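ATP-binding protein (Mycobacterium tuberculosis, PDB 5UKV) probably acts as a sensor histidine kinase that phosphorylates itself on a histidine with ATP, this piece being its dimerising, helical DHp domain. Local coordinates at residues 23-28 with 59-64; 30-35 with 52-57. The protein carries 1 engineered substitution. All coordinates share one frame; numbering follows the deposited sequence.

Contact 1: residues 23-28 with 59-64; sequences HELRTP and SRMGLL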
loop_
_atom_site.group_PDB
_atom_site.type_symbol
_atom_site.label_atom_id
_atom_site.label_comp_id
_atom_site.label_asym_id
_atom_site.label_seq_id
_atom_site.Cartn_x
_atom_site.Cartn_y
_atom_site.Cartn_z
ATOM N N HIS A 23 -4.260 5.856 -4.421
ATOM C CA HIS A 23 -4.650 6.965 -3.576
ATOM C C HIS A 23 -5.397 6.528 -2.356
ATOM O O HIS A 23 -5.152 7.078 -1.280
ATOM C CB HIS A 23 -5.461 8.017 -4.365
ATOM C CG HIS A 23 -4.616 8.896 -5.258
ATOM N ND1 HIS A 23 -3.625 9.712 -4.785
ATOM C CD2 HIS A 23 -4.703 9.151 -6.585
ATOM C CE1 HIS A 23 -3.122 10.408 -5.788
ATOM N NE2 HIS A 23 -3.759 10.085 -6.889
ATOM N N GLU A 24 -6.198 5.474 -2.451
ATOM C CA GLU A 24 -6.882 4.983 -1.283
ATOM C C GLU A 24 -5.944 4.363 -0.233
ATOM O O GLU A 24 -6.142 4.496 1.002
ATOM C CB GLU A 24 -7.911 3.895 -1.731
ATOM C CG GLU A 24 -9.240 4.418 -2.356
ATOM C CD GLU A 24 -10.061 3.327 -3.021
ATOM O OE1 GLU A 24 -9.689 2.107 -2.914
ATOM O OE2 GLU A 24 -11.001 3.694 -3.801
ATOM N N LEU A 25 -4.872 3.742 -0.714
ATOM C CA LEU A 25 -3.806 3.248 0.180
ATOM C C LEU A 25 -3.005 4.339 0.777
ATOM O O LEU A 25 -2.543 4.244 1.895
ATOM C CB LEU A 25 -2.863 2.270 -0.593
ATOM C CG LEU A 25 -3.490 0.988 -1.065
ATOM C CD1 LEU A 25 -2.554 0.333 -2.087
ATOM C CD2 LEU A 25 -3.781 0.120 0.196
ATOM N N ARG A 26 -2.803 5.383 0.022
ATOM C CA ARG A 26 -1.999 6.470 0.461
ATOM C C ARG A 26 -2.481 7.177 1.688
ATOM O O ARG A 26 -1.708 7.609 2.463
ATOM C CB ARG A 26 -1.863 7.477 -0.641
ATOM C CG ARG A 26 -0.448 7.872 -0.792
ATOM C CD ARG A 26 -0.353 9.254 -1.324
ATOM N NE ARG A 26 0.262 9.267 -2.612
ATOM C CZ ARG A 26 0.757 10.376 -3.128
ATOM N NH1 ARG A 26 1.318 10.386 -4.325
ATOM N NH2 ARG A 26 0.668 11.493 -2.437
ATOM N N THR A 27 -3.777 7.306 1.821
ATOM C CA THR A 27 -4.326 7.993 2.905
ATOM C C THR A 27 -4.054 7.335 4.278
ATOM O O THR A 27 -3.483 7.966 5.112
ATOM C CB THR A 27 -5.807 8.198 2.653
ATOM O OG1 THR A 27 -5.956 8.827 1.370
ATOM C CG2 THR A 27 -6.438 9.001 3.742
ATOM N N PRO A 28 -4.507 6.115 4.526
ATOM C CA PRO A 28 -4.031 5.496 5.776
ATOM C C PRO A 28 -2.463 5.440 5.970
ATOM O O PRO A 28 -1.947 5.613 7.092
ATOM C CB PRO A 28 -4.702 4.134 5.741
ATOM C CG PRO A 28 -4.934 3.836 4.313
ATOM C CD PRO A 28 -5.200 5.142 3.685
ATOM N N SER A 59 -4.607 -2.222 9.658
ATOM C CA SER A 59 -5.652 -3.197 9.407
ATOM C C SER A 59 -6.561 -2.725 8.278
ATOM O O SER A 59 -6.880 -3.482 7.415
ATOM C CB SER A 59 -6.412 -3.612 10.661
ATOM O OG SER A 59 -7.194 -2.587 11.096
ATOM N N ARG A 60 -6.922 -1.455 8.275
ATOM C CA ARG A 60 -7.669 -0.904 7.172
ATOM C C ARG A 60 -6.903 -1.141 5.838
ATOM O O ARG A 60 -7.511 -1.464 4.841
ATOM C CB ARG A 60 -7.937 0.638 7.336
ATOM C CG ARG A 60 -8.737 1.357 6.252
ATOM C CD ARG A 60 -8.683 2.914 6.344
ATOM N NE ARG A 60 -9.021 3.367 7.706
ATOM C CZ ARG A 60 -10.235 3.329 8.222
ATOM N NH1 ARG A 60 -11.241 2.909 7.500
ATOM N NH2 ARG A 60 -10.470 3.764 9.455
HETATM N N MSE A 61 -5.621 -0.843 5.759
HETATM C CA MSE A 61 -4.929 -1.099 4.534
HETATM C C MSE A 61 -4.821 -2.530 4.206
HETATM O O MSE A 61 -4.761 -2.939 3.046
HETATM C CB MSE A 61 -3.404 -0.675 4.653
HETATM C CG MSE A 61 -3.262 0.765 4.490
HETATM SE SE MSE A 61 -1.316 1.292 4.728
HETATM C CE MSE A 61 -0.830 0.776 2.965
ATOM N N GLY A 62 -4.818 -3.361 5.248
ATOM C CA GLY A 62 -4.773 -4.752 5.000
ATOM C C GLY A 62 -5.949 -5.265 4.227
ATOM O O GLY A 62 -5.848 -6.126 3.326
ATOM N N LEU A 63 -7.096 -4.777 4.596
ATOM C CA LEU A 63 -8.272 -5.089 3.877
ATOM C C LEU A 63 -8.309 -4.536 2.509
ATOM O O LEU A 63 -8.794 -5.189 1.617
ATOM C CB LEU A 63 -9.450 -4.563 4.641
ATOM C CG LEU A 63 -9.635 -5.111 6.070
ATOM C CD1 LEU A 63 -10.774 -4.291 6.668
ATOM C CD2 LEU A 63 -9.975 -6.562 5.974
ATOM N N LEU A 64 -7.847 -3.308 2.298
ATOM C CA LEU A 64 -7.801 -2.743 0.955
ATOM C C LEU A 64 -6.892 -3.659 0.113
ATOM O O LEU A 64 -7.091 -3.903 -1.103
ATOM C CB LEU A 64 -7.239 -1.284 0.986
ATOM C CG LEU A 64 -8.252 -0.302 1.634
ATOM C CD1 LEU A 64 -7.621 1.009 2.142
ATOM C CD2 LEU A 64 -9.529 -0.058 0.773
#
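Selenomethionine M61 sets its CG anti to the carbonyl carbon (chi1 -80°), where it meets the ring of P28, and a bend at chi3 (80°) places CE against L25. The closest touch is that of P28 CG with M61 CG, 3.5 Å apart. P28 CB lies 3.9 Å from M61 CG; the CB-CG side of the proline ring thus lies against this one carbon. At the far end of that chain, M61 CE sits 4.0 Å from L25 O and 4.1 Å from L25 CD2, the two side chains crossing at about a right angle. The same L25 methyl also leans on L64: L25 CD2 lies 3.8 Å from L64 CB as the two leucines slide past each other in opposite directions. L64 CD1 reaches instead for the backbone, 4.0 Å from E24 O. No hydrogen bond joins the segments, which run antiparallel at 166° with axes 9.6 Å apart. Helix 2-40 kinks at P28, whose ring nitrogen carries no hydrogen to bond to the preceding turn. Around the edge, the R60 guanidinium turns to E57, and L25 and M61 reach past the pair to L25 and L29 of the second subunit, respectively. The sequence HELRTP matches the H-box of HisKA domains, which in relatives carries the phospho-accepting histidine. Contact 1 thus packs the proline-kinked H-box helix against its antiparallel partner in the helical hairpin that, paired with a second copy, builds the four-helix bundle of histidine kinase DHp domains.

Contact 2: residues 30-35 with 52-57; sequences TTIRGF and SRIESE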
loop_
_atom_site.group_PDB
_atom_site.type_symbol
_atom_site.label_atom_id
_atom_site.label_comp_id
_atom_site.label_asym_id
_atom_site.label_seq_id
_atom_site.Cartn_x
_atom_site.Cartn_y
_atom_site.Cartn_z
ATOM N N THR A 30 -0.155 7.719 5.108
ATOM C CA THR A 30 0.285 9.064 5.583
ATOM C C THR A 30 -0.042 9.265 7.048
ATOM O O THR A 30 0.776 9.789 7.759
ATOM C CB THR A 30 -0.328 10.183 4.671
ATOM O OG1 THR A 30 0.263 10.064 3.371
ATOM C CG2 THR A 30 0.149 11.545 5.168
ATOM N N THR A 31 -1.179 8.785 7.542
ATOM C CA THR A 31 -1.392 8.615 8.962
ATOM C C THR A 31 -0.337 7.811 9.803
ATOM O O THR A 31 0.146 8.301 10.794
ATOM C CB THR A 31 -2.773 8.098 9.249
ATOM O OG1 THR A 31 -3.726 9.079 8.777
ATOM C CG2 THR A 31 -3.052 7.993 10.727
ATOM N N ILE A 32 -0.064 6.554 9.413
ATOM C CA ILE A 32 0.922 5.777 10.044
ATOM C C ILE A 32 2.252 6.538 10.076
ATOM O O ILE A 32 2.919 6.663 11.134
ATOM C CB ILE A 32 1.036 4.426 9.345
ATOM C CG1 ILE A 32 -0.216 3.576 9.483
ATOM C CG2 ILE A 32 2.240 3.705 9.904
ATOM C CD1 ILE A 32 -0.520 2.556 8.386
ATOM N N ARG A 33 2.660 7.081 8.946
ATOM C CA ARG A 33 3.900 7.823 8.887
ATOM C C ARG A 33 3.927 9.072 9.749
ATOM O O ARG A 33 4.850 9.285 10.442
ATOM C CB ARG A 33 4.227 8.214 7.472
ATOM C CG ARG A 33 4.757 7.098 6.626
ATOM C CD ARG A 33 5.076 7.571 5.239
ATOM N NE ARG A 33 6.474 7.910 5.146
ATOM C CZ ARG A 33 7.095 8.043 3.991
ATOM N NH1 ARG A 33 6.395 7.885 2.886
ATOM N NH2 ARG A 33 8.386 8.322 3.946
ATOM N N GLY A 34 2.864 9.840 9.710
ATOM C CA GLY A 34 2.768 11.001 10.461
ATOM C C GLY A 34 2.839 10.732 11.931
ATOM O O GLY A 34 3.456 11.467 12.657
ATOM N N PHE A 35 2.161 9.701 12.374
ATOM C CA PHE A 35 2.143 9.329 13.787
ATOM C C PHE A 35 3.507 8.854 14.264
ATOM O O PHE A 35 3.956 9.171 15.368
ATOM C CB PHE A 35 1.018 8.346 14.120
ATOM C CG PHE A 35 -0.320 8.953 14.296
ATOM C CD1 PHE A 35 -0.649 10.231 13.846
ATOM C CD2 PHE A 35 -1.291 8.309 15.069
ATOM C CE1 PHE A 35 -1.950 10.779 14.070
ATOM C CE2 PHE A 35 -2.589 8.899 15.287
ATOM C CZ PHE A 35 -2.892 10.139 14.800
ATOM N N SER A 52 -2.365 2.456 18.693
ATOM C CA SER A 52 -3.686 2.015 18.390
ATOM C C SER A 52 -4.165 2.564 17.036
ATOM O O SER A 52 -4.664 1.871 16.227
ATOM C CB SER A 52 -4.577 2.569 19.474
ATOM O OG SER A 52 -5.753 1.901 19.528
ATOM N N ARG A 53 -3.930 3.840 16.801
ATOM C CA ARG A 53 -4.310 4.429 15.545
ATOM C C ARG A 53 -3.500 3.799 14.430
ATOM O O ARG A 53 -4.017 3.532 13.404
ATOM C CB ARG A 53 -4.147 5.932 15.535
ATOM C CG ARG A 53 -4.399 6.565 14.168
ATOM C CD ARG A 53 -5.762 6.203 13.564
ATOM N NE ARG A 53 -6.850 6.522 14.459
ATOM C CZ ARG A 53 -8.129 6.322 14.217
ATOM N NH1 ARG A 53 -8.515 5.788 13.085
ATOM N NH2 ARG A 53 -9.027 6.685 15.111
ATOM N N ILE A 54 -2.219 3.609 14.663
ATOM C CA ILE A 54 -1.377 2.989 13.704
ATOM C C ILE A 54 -1.851 1.605 13.353
ATOM O O ILE A 54 -1.946 1.263 12.181
ATOM C CB ILE A 54 0.105 2.977 14.106
ATOM C CG1 ILE A 54 0.678 4.390 14.001
ATOM C CG2 ILE A 54 0.844 1.902 13.267
ATOM C CD1 ILE A 54 2.042 4.581 14.704
ATOM N N GLU A 55 -2.228 0.817 14.339
ATOM C CA GLU A 55 -2.731 -0.514 14.130
ATOM C C GLU A 55 -4.030 -0.518 13.338
ATOM O O GLU A 55 -4.232 -1.309 12.491
ATOM C CB GLU A 55 -2.936 -1.215 15.466
ATOM C CG GLU A 55 -1.658 -1.656 16.116
ATOM C CD GLU A 55 -1.845 -2.314 17.490
ATOM O OE1 GLU A 55 -1.887 -1.618 18.493
ATOM O OE2 GLU A 55 -1.937 -3.538 17.552
ATOM N N SER A 56 -4.890 0.415 13.644
ATOM C CA SER A 56 -6.148 0.546 13.006
ATOM C C SER A 56 -5.971 0.852 11.518
ATOM O O SER A 56 -6.520 0.207 10.678
ATOM C CB SER A 56 -6.883 1.661 13.723
ATOM O OG SER A 56 -8.070 1.954 13.109
ATOM N N GLU A 57 -5.098 1.775 11.220
ATOM C CA GLU A 57 -4.834 2.144 9.795
ATOM C C GLU A 57 -4.163 0.980 9.061
ATOM O O GLU A 57 -4.508 0.760 7.925
ATOM C CB GLU A 57 -4.091 3.451 9.689
ATOM C CG GLU A 57 -4.847 4.676 10.252
ATOM C CD GLU A 57 -6.269 4.797 9.779
ATOM O OE1 GLU A 57 -6.541 4.531 8.601
ATOM O OE2 GLU A 57 -7.141 5.061 10.622
#
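E57 packs against I32 and T31, and its side chain changes character from root to tip. E57 CB sits against I32, 3.9 Å from both I32 CG1 and I32 CD1. E57 CG comes next, anti to the carbonyl carbon (chi1 -62°), and lies 3.8 Å from T31 CG2, with T31 CB a little farther off. CD carries the carboxylate, whose oxygens turn to two arginines of helix 47-71. E57 OE2 accepts a hydrogen bond from R53 NH1, 2.9 Å away, that is part of a salt bridge. Its N-H...O angle is 157°, and the oxygen lies practically in the guanidinium plane. OE1 pairs with R60 NE, one turn farther on. One turn before E57, R53 CG touches T31 CG2 at 4.0 Å, while the arginine stem passes obliquely by the F35 ring. Beside this, I32 CG2 meets I54 CG2 at 4.1 Å, and I54 CD1 rests 3.9 Å from F35 CB. I32 also packs on I54 of the second subunit, so this isoleucine layer continues into the dimer. No hydrogen bond crosses between the segments: methyls, methylenes and an aromatic side chain hold them by van der Waals contact, while R53, E57 and R60 pair their charges along helix 47-71. The two arginines probably stabilise E57 as a carboxylate even though the residue is buried.

From the N terminus, helix 2-40 passes first through 23-28 and then, just beyond the P28 kink, through 30-35. The chain turns round after residue 40 and returns as helix 47-71, where 52-57 closes the inner loop of contact 2 and 59-64 closes the wider one of contact 1. The contacts are therefore successive rungs of a single helical hairpin, one loop within the other, their centres 11 Å apart and contact 2 nearer the turn. They meet directly: P28 CB lies 3.4 Å from E57 OE1, and M61 SE 4.0 Å from I32 CD1. Both rungs also touch the second subunit, joining each hairpin to the dimeric bundle.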